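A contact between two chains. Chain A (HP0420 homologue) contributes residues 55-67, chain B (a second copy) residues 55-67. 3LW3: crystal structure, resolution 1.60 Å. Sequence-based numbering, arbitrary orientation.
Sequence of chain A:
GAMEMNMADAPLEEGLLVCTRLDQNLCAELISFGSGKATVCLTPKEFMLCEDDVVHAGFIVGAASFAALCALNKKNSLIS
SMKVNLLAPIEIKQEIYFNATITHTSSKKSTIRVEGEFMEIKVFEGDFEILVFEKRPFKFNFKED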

# COMPACT_ATOMS: atom_id res chain seq x y z
N VAL A 55 -1.35 6.92 -9.05
CA VAL A 55 -0.23 6.29 -8.38
C VAL A 55 -0.80 5.10 -7.56
O VAL A 55 -1.85 5.22 -6.92
CB VAL A 55 0.51 7.30 -7.47
CG1 VAL A 55 1.43 6.57 -6.56
CG2 VAL A 55 1.28 8.36 -8.28
N HIS A 56 -0.09 3.98 -7.58
CA HIS A 56 -0.56 2.81 -6.88
C HIS A 56 -0.64 3.08 -5.40
O HIS A 56 0.28 3.70 -4.82
CB HIS A 56 0.39 1.63 -7.12
CG HIS A 56 -0.15 0.34 -6.56
ND1 HIS A 56 0.59 -0.49 -5.76
CD2 HIS A 56 -1.35 -0.25 -6.71
CE1 HIS A 56 -0.13 -1.55 -5.45
NE2 HIS A 56 -1.32 -1.42 -6.00
N ALA A 57 -1.69 2.58 -4.76
CA ALA A 57 -1.89 2.76 -3.32
C ALA A 57 -0.70 2.31 -2.45
O ALA A 57 -0.44 2.89 -1.38
CB ALA A 57 -3.18 2.07 -2.90
N GLY A 58 0.04 1.29 -2.89
CA GLY A 58 1.20 0.82 -2.13
C GLY A 58 2.25 1.92 -1.93
O GLY A 58 2.84 2.02 -0.84
N PHE A 59 2.46 2.77 -2.93
CA PHE A 59 3.45 3.85 -2.79
C PHE A 59 2.96 5.02 -1.93
O PHE A 59 3.73 5.66 -1.21
CB PHE A 59 3.92 4.31 -4.17
CG PHE A 59 4.76 3.27 -4.85
CD1 PHE A 59 6.10 3.10 -4.48
CD2 PHE A 59 4.21 2.45 -5.83
CE1 PHE A 59 6.89 2.12 -5.10
CE2 PHE A 59 5.01 1.48 -6.46
CZ PHE A 59 6.34 1.31 -6.06
N ILE A 60 1.66 5.26 -1.96
CA ILE A 60 1.06 6.32 -1.13
C ILE A 60 1.11 5.88 0.34
O ILE A 60 1.59 6.60 1.22
CB ILE A 60 -0.38 6.60 -1.56
CG1 ILE A 60 -0.38 7.19 -2.99
CG2 ILE A 60 -1.02 7.53 -0.56
CD1 ILE A 60 -1.68 7.23 -3.64
N VAL A 61 0.58 4.68 0.62
CA VAL A 61 0.71 4.08 1.95
C VAL A 61 2.17 3.93 2.39
O VAL A 61 2.46 4.16 3.55
CB VAL A 61 -0.02 2.74 2.01
CG1 VAL A 61 0.30 2.01 3.35
CG2 VAL A 61 -1.53 2.97 1.84
N GLY A 62 3.07 3.53 1.49
CA GLY A 62 4.49 3.37 1.79
C GLY A 62 5.07 4.70 2.28
O GLY A 62 5.76 4.73 3.30
N ALA A 63 4.75 5.81 1.59
CA ALA A 63 5.26 7.13 1.96
C ALA A 63 4.73 7.51 3.34
O ALA A 63 5.51 7.93 4.22
CB ALA A 63 4.89 8.17 0.96
N ALA A 64 3.42 7.36 3.55
CA ALA A 64 2.81 7.67 4.86
C ALA A 64 3.40 6.83 6.00
O ALA A 64 3.65 7.30 7.12
CB ALA A 64 1.26 7.51 4.79
N SER A 65 3.60 5.55 5.70
CA SER A 65 4.18 4.59 6.64
C SER A 65 5.56 5.04 7.11
O SER A 65 5.88 4.98 8.31
CB SER A 65 4.29 3.19 5.99
OG SER A 65 2.97 2.61 5.82
N PHE A 66 6.39 5.45 6.14
CA PHE A 66 7.72 5.95 6.44
C PHE A 66 7.62 7.20 7.33
O PHE A 66 8.29 7.27 8.36
CB PHE A 66 8.46 6.23 5.14
CG PHE A 66 9.86 6.74 5.32
CD1 PHE A 66 10.72 6.18 6.26
CD2 PHE A 66 10.35 7.76 4.48
CE1 PHE A 66 12.07 6.66 6.37
CE2 PHE A 66 11.61 8.23 4.60
CZ PHE A 66 12.47 7.69 5.56
N ALA A 67 6.77 8.15 6.95
CA ALA A 67 6.49 9.32 7.82
C ALA A 67 6.11 8.93 9.26
O ALA A 67 6.68 9.46 10.25
CB ALA A 67 5.46 10.21 7.23
N VAL B 55 10.00 -6.23 5.88
CA VAL B 55 9.56 -5.68 4.61
C VAL B 55 8.70 -4.45 4.90
O VAL B 55 7.82 -4.50 5.75
CB VAL B 55 8.78 -6.73 3.77
CG1 VAL B 55 8.10 -6.10 2.53
CG2 VAL B 55 9.75 -7.82 3.35
N HIS B 56 8.94 -3.38 4.16
CA HIS B 56 8.20 -2.15 4.36
C HIS B 56 6.68 -2.29 4.17
O HIS B 56 6.22 -2.96 3.20
CB HIS B 56 8.68 -1.08 3.40
CG HIS B 56 8.23 0.28 3.79
ND1 HIS B 56 7.57 1.13 2.94
CD2 HIS B 56 8.36 0.95 4.96
CE1 HIS B 56 7.31 2.27 3.57
NE2 HIS B 56 7.80 2.18 4.79
N ALA B 57 5.92 -1.67 5.08
CA ALA B 57 4.46 -1.74 5.00
C ALA B 57 3.90 -1.32 3.62
O ALA B 57 2.85 -1.84 3.23
CB ALA B 57 3.81 -0.90 6.11
N GLY B 58 4.55 -0.39 2.91
CA GLY B 58 4.07 -0.03 1.59
C GLY B 58 3.98 -1.23 0.65
O GLY B 58 3.00 -1.35 -0.10
N PHE B 59 4.97 -2.13 0.68
CA PHE B 59 4.94 -3.33 -0.16
C PHE B 59 3.91 -4.40 0.29
O PHE B 59 3.24 -5.03 -0.54
CB PHE B 59 6.35 -3.84 -0.39
CG PHE B 59 7.18 -2.86 -1.19
CD1 PHE B 59 6.96 -2.71 -2.58
CD2 PHE B 59 8.15 -2.08 -0.58
CE1 PHE B 59 7.68 -1.79 -3.33
CE2 PHE B 59 8.86 -1.14 -1.34
CZ PHE B 59 8.62 -0.99 -2.69
N ILE B 60 3.75 -4.58 1.61
CA ILE B 60 2.75 -5.54 2.11
C ILE B 60 1.33 -5.06 1.71
O ILE B 60 0.53 -5.77 1.05
CB ILE B 60 2.85 -5.70 3.61
CG1 ILE B 60 4.22 -6.27 4.03
CG2 ILE B 60 1.65 -6.51 4.15
CD1 ILE B 60 4.66 -7.47 3.23
N VAL B 61 1.02 -3.82 2.06
CA VAL B 61 -0.29 -3.25 1.73
C VAL B 61 -0.42 -3.09 0.19
O VAL B 61 -1.50 -3.27 -0.34
CB VAL B 61 -0.49 -1.97 2.49
CG1 VAL B 61 -1.82 -1.33 2.09
CG2 VAL B 61 -0.38 -2.26 4.02
N GLY B 62 0.66 -2.75 -0.51
CA GLY B 62 0.65 -2.56 -1.97
C GLY B 62 0.22 -3.87 -2.64
O GLY B 62 -0.64 -3.86 -3.51
N ALA B 63 0.77 -5.00 -2.19
CA ALA B 63 0.38 -6.31 -2.75
C ALA B 63 -1.13 -6.59 -2.48
O ALA B 63 -1.87 -7.01 -3.39
CB ALA B 63 1.25 -7.40 -2.16
N ALA B 64 -1.57 -6.33 -1.24
CA ALA B 64 -2.96 -6.55 -0.84
C ALA B 64 -3.88 -5.68 -1.70
O ALA B 64 -4.93 -6.13 -2.20
CB ALA B 64 -3.13 -6.22 0.61
N SER B 65 -3.47 -4.44 -1.92
CA SER B 65 -4.21 -3.46 -2.73
C SER B 65 -4.44 -3.95 -4.17
O SER B 65 -5.55 -3.89 -4.70
CB SER B 65 -3.48 -2.09 -2.74
OG SER B 65 -3.48 -1.48 -1.46
N PHE B 66 -3.37 -4.43 -4.79
CA PHE B 66 -3.44 -5.00 -6.11
C PHE B 66 -4.39 -6.18 -6.12
O PHE B 66 -5.27 -6.23 -7.00
CB PHE B 66 -2.04 -5.38 -6.56
CG PHE B 66 -1.97 -5.98 -7.93
CD1 PHE B 66 -2.69 -5.46 -9.01
CD2 PHE B 66 -1.09 -7.02 -8.17
CE1 PHE B 66 -2.59 -6.02 -10.28
CE2 PHE B 66 -0.94 -7.58 -9.42
CZ PHE B 66 -1.73 -7.10 -10.49
N ALA B 67 -4.26 -7.13 -5.19
CA ALA B 67 -5.24 -8.27 -5.11
C ALA B 67 -6.70 -7.74 -5.07
O ALA B 67 -7.58 -8.22 -5.81
CB ALA B 67 -5.03 -9.15 -3.87

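Residues 57-67 of each chain form a helix, and the two copies pack nearly antiparallel: their N-to-C directions differ by 152°, and their axes approach to 7.5 Å. So short a separation brings backbone against backbone. The register is reciprocal, with G58(A) CA 3.4 Å from G62(B) CA and G62(A) CA likewise 3.4 Å from G58(B) CA. At the centre, G58(A) O lies 3.4 Å from G58(B) CA; G58(A) O and G58(B) O are 3.5 Å apart but, both being acceptors, cannot bond to each other.

At G58(A) and G58(B) the spacing leaves no room for a CB. An ideal CB built on G58(A) would fall 2.6 Å from G62(B) CA, and one on G58(B) would fall 2.5 Å from G62(A) CA, both clashes.

No hydrogen bond crosses between the stretches, so contact rests on close packing, which buries 496 Å² in total. H56(A) and H56(B), each at the N-cap position of its helix, have the largest covered area on their own chains. Their CA-to-CB bonds point toward the partner, and with chi1 in the t well each ring reaches the partner backbone edge-on: H56(A) CE1 is 3.1 Å from G62(B) O, and H56(B) CE1 is 2.9 Å from G62(A) O. G62(A) O and G62(B) O accept helical hydrogen bonds from F66(A) N and F66(B) N respectively.

S65(A) OG donates to V61(A) O at 2.8 Å and S65(B) OG to V61(B) O at 2.9 Å, each within its own helix. Across the interface, S65(A) OG comes closest to a methyl group, A57(B) CB, at 3.6 Å. The valines meet directly, V61(A) CG1 to V61(B) CB at 4.1 Å. F59(A) and F59(B) start away from the partner, yet the ring ends return to it, F59(A) CE1 approaching F59(B) CZ to 4.3 Å with ring planes at 82°.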